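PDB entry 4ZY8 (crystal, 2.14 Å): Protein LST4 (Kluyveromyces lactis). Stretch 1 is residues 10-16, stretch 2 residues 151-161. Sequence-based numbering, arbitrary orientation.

Stretch 1, residues 10-16: GFRLIIS
Stretch 2, residues 151-161: EVAAVLQTFQR

A strand packs against a helix through a mainly apolar contact, with no hydrogen bond crossing between them and 344 Å² buried in total. The extended strand 12-16 (phi/psi near -110/123 from Leu13 to Ile15) runs roughly antiparallel to helix 151-161, their axes 151° apart and 10.2 Å at closest approach. In register, Leu13 CA lies 7.6 Å from Leu156 CA, and Ile15 CA 8.5 Å from Val152 CA. Phe11, Leu13 and Ile15 point CA-to-CB toward the helix, whereas Arg12, Ile14 and Ser16 lie out of its reach. The helix, held by i-to-i+4 bonds such as Phe159 N to Val155 O (3.1 Å), presents Val152, Val155, Leu156, Phe159 and Gln160; a wider pi-type turn spans 159-161. Leu13 (t, p) is central: its CD1 sits over one face of the Phe159 ring (chi1 -88°, chi2 -98°) in a CH-pi contact, while its CD2 lies 3.8 Å from Leu156 CA and 3.9 Å from Leu156 CD1 (t, p). Ile15 (m, t) extends CD1 to Val155 CG1 (3.9 Å) and Val152 CG1 (4.2 Å), both valines t. Phe11 (chi1 74°, chi2 -81°) places CE2 4.4 Å from Phe159 CB; at its ring edge, Phe11 CZ meets Gln160 CG (m, t) at 4.1 Å. All but Leu156 and Gln160 are buried, suiting apolar side chains; exposed Gln160 offers a methylene.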

# COMPACT_ATOMS: atom_id res chain seq x y z
N GLY A 10 2.47 -0.86 15.90
CA GLY A 10 1.34 -1.38 15.17
C GLY A 10 1.18 -0.83 13.78
O GLY A 10 1.58 0.26 13.53
N PHE A 11 0.58 -1.61 12.90
CA PHE A 11 0.32 -1.22 11.53
C PHE A 11 -0.78 -2.04 10.87
O PHE A 11 -1.08 -3.13 11.27
CB PHE A 11 1.59 -1.25 10.67
CG PHE A 11 2.04 -2.62 10.30
CD1 PHE A 11 2.76 -3.36 11.18
CD2 PHE A 11 1.74 -3.16 9.10
CE1 PHE A 11 3.17 -4.61 10.86
CE2 PHE A 11 2.16 -4.41 8.76
CZ PHE A 11 2.86 -5.14 9.65
N ARG A 12 -1.37 -1.49 9.83
CA ARG A 12 -2.29 -2.24 9.01
C ARG A 12 -1.88 -2.12 7.55
O ARG A 12 -1.78 -1.01 7.01
CB ARG A 12 -3.72 -1.75 9.23
CG ARG A 12 -4.78 -2.46 8.40
CD ARG A 12 -6.18 -1.90 8.68
NE ARG A 12 -7.20 -2.59 7.88
CZ ARG A 12 -8.47 -2.22 7.80
NH1 ARG A 12 -8.89 -1.15 8.47
NH2 ARG A 12 -9.32 -2.90 7.05
N LEU A 13 -1.66 -3.26 6.90
CA LEU A 13 -1.23 -3.27 5.51
C LEU A 13 -2.38 -3.73 4.62
O LEU A 13 -2.91 -4.83 4.80
CB LEU A 13 -0.02 -4.20 5.33
CG LEU A 13 0.48 -4.45 3.91
CD1 LEU A 13 1.05 -3.16 3.27
CD2 LEU A 13 1.51 -5.58 3.85
N ILE A 14 -2.77 -2.91 3.68
CA ILE A 14 -3.75 -3.29 2.69
C ILE A 14 -3.19 -3.30 1.28
O ILE A 14 -2.70 -2.32 0.83
CB ILE A 14 -4.92 -2.33 2.73
CG1 ILE A 14 -5.48 -2.28 4.11
CG2 ILE A 14 -6.00 -2.77 1.79
CD1 ILE A 14 -5.44 -0.90 4.67
N ILE A 15 -3.29 -4.42 0.59
CA ILE A 15 -2.97 -4.46 -0.83
C ILE A 15 -4.31 -4.56 -1.53
O ILE A 15 -5.08 -5.48 -1.26
CB ILE A 15 -2.06 -5.64 -1.19
CG1 ILE A 15 -0.74 -5.55 -0.40
CG2 ILE A 15 -1.80 -5.68 -2.69
CD1 ILE A 15 0.14 -6.78 -0.58
N SER A 16 -4.60 -3.61 -2.42
CA SER A 16 -5.88 -3.62 -3.12
C SER A 16 -5.69 -3.21 -4.57
O SER A 16 -4.62 -2.68 -4.93
CB SER A 16 -6.88 -2.69 -2.44
OG SER A 16 -6.39 -1.36 -2.32
N GLU A 151 4.63 -13.96 -3.76
CA GLU A 151 4.86 -12.55 -4.08
C GLU A 151 4.12 -11.64 -3.09
O GLU A 151 4.67 -10.66 -2.63
CB GLU A 151 4.42 -12.22 -5.52
CG GLU A 151 5.33 -12.82 -6.60
CD GLU A 151 4.93 -14.25 -6.99
OE1 GLU A 151 4.14 -14.87 -6.25
OE2 GLU A 151 5.38 -14.73 -8.05
N VAL A 152 2.88 -11.99 -2.74
CA VAL A 152 2.15 -11.23 -1.73
C VAL A 152 2.77 -11.39 -0.34
O VAL A 152 2.86 -10.42 0.43
CB VAL A 152 0.66 -11.63 -1.68
CG1 VAL A 152 -0.05 -10.95 -0.51
CG2 VAL A 152 -0.03 -11.26 -2.99
N ALA A 153 3.17 -12.61 0.01
CA ALA A 153 3.82 -12.83 1.29
C ALA A 153 5.14 -12.04 1.38
O ALA A 153 5.48 -11.53 2.45
CB ALA A 153 4.08 -14.31 1.52
N ALA A 154 5.88 -11.97 0.28
CA ALA A 154 7.14 -11.22 0.26
C ALA A 154 6.91 -9.74 0.59
O ALA A 154 7.72 -9.12 1.29
CB ALA A 154 7.84 -11.37 -1.09
N VAL A 155 5.82 -9.16 0.07
CA VAL A 155 5.48 -7.77 0.38
C VAL A 155 5.16 -7.58 1.88
O VAL A 155 5.62 -6.61 2.51
CB VAL A 155 4.32 -7.28 -0.47
CG1 VAL A 155 3.89 -5.87 0.00
CG2 VAL A 155 4.75 -7.25 -1.96
N LEU A 156 4.37 -8.49 2.44
CA LEU A 156 4.07 -8.43 3.87
C LEU A 156 5.36 -8.51 4.67
O LEU A 156 5.55 -7.79 5.66
CB LEU A 156 3.12 -9.58 4.27
CG LEU A 156 2.77 -9.74 5.76
CD1 LEU A 156 2.21 -8.44 6.35
CD2 LEU A 156 1.75 -10.91 5.93
N GLN A 157 6.24 -9.37 4.26
CA GLN A 157 7.47 -9.55 4.95
C GLN A 157 8.39 -8.33 4.88
O GLN A 157 9.01 -7.98 5.82
CB GLN A 157 8.17 -10.79 4.49
CG GLN A 157 9.31 -11.17 5.38
CD GLN A 157 10.04 -12.39 4.89
OE1 GLN A 157 9.44 -13.39 4.58
NE2 GLN A 157 11.34 -12.30 4.83
N THR A 158 8.40 -7.66 3.75
CA THR A 158 9.15 -6.41 3.63
C THR A 158 8.63 -5.34 4.60
O THR A 158 9.42 -4.57 5.15
CB THR A 158 9.13 -5.88 2.17
OG1 THR A 158 10.00 -6.71 1.39
CG2 THR A 158 9.68 -4.47 2.08
N PHE A 159 7.31 -5.29 4.81
CA PHE A 159 6.76 -4.37 5.81
C PHE A 159 7.14 -4.79 7.24
O PHE A 159 7.52 -3.97 8.06
CB PHE A 159 5.24 -4.27 5.66
CG PHE A 159 4.82 -3.21 4.68
CD1 PHE A 159 4.44 -1.95 5.12
CD2 PHE A 159 4.88 -3.46 3.31
CE1 PHE A 159 4.06 -0.95 4.21
CE2 PHE A 159 4.51 -2.45 2.38
CZ PHE A 159 4.09 -1.20 2.85
N GLN A 160 7.02 -6.09 7.53
CA GLN A 160 7.30 -6.60 8.87
C GLN A 160 8.76 -6.45 9.25
O GLN A 160 9.08 -6.08 10.37
CB GLN A 160 6.92 -8.08 8.93
CG GLN A 160 5.41 -8.31 8.95
CD GLN A 160 5.06 -9.76 8.66
OE1 GLN A 160 5.76 -10.43 7.89
NE2 GLN A 160 3.98 -10.25 9.27
N ARG A 161 9.64 -6.71 8.30
CA ARG A 161 11.07 -6.77 8.59
C ARG A 161 11.85 -5.50 8.26
O ARG A 161 12.84 -5.21 8.92
CB ARG A 161 11.69 -7.94 7.82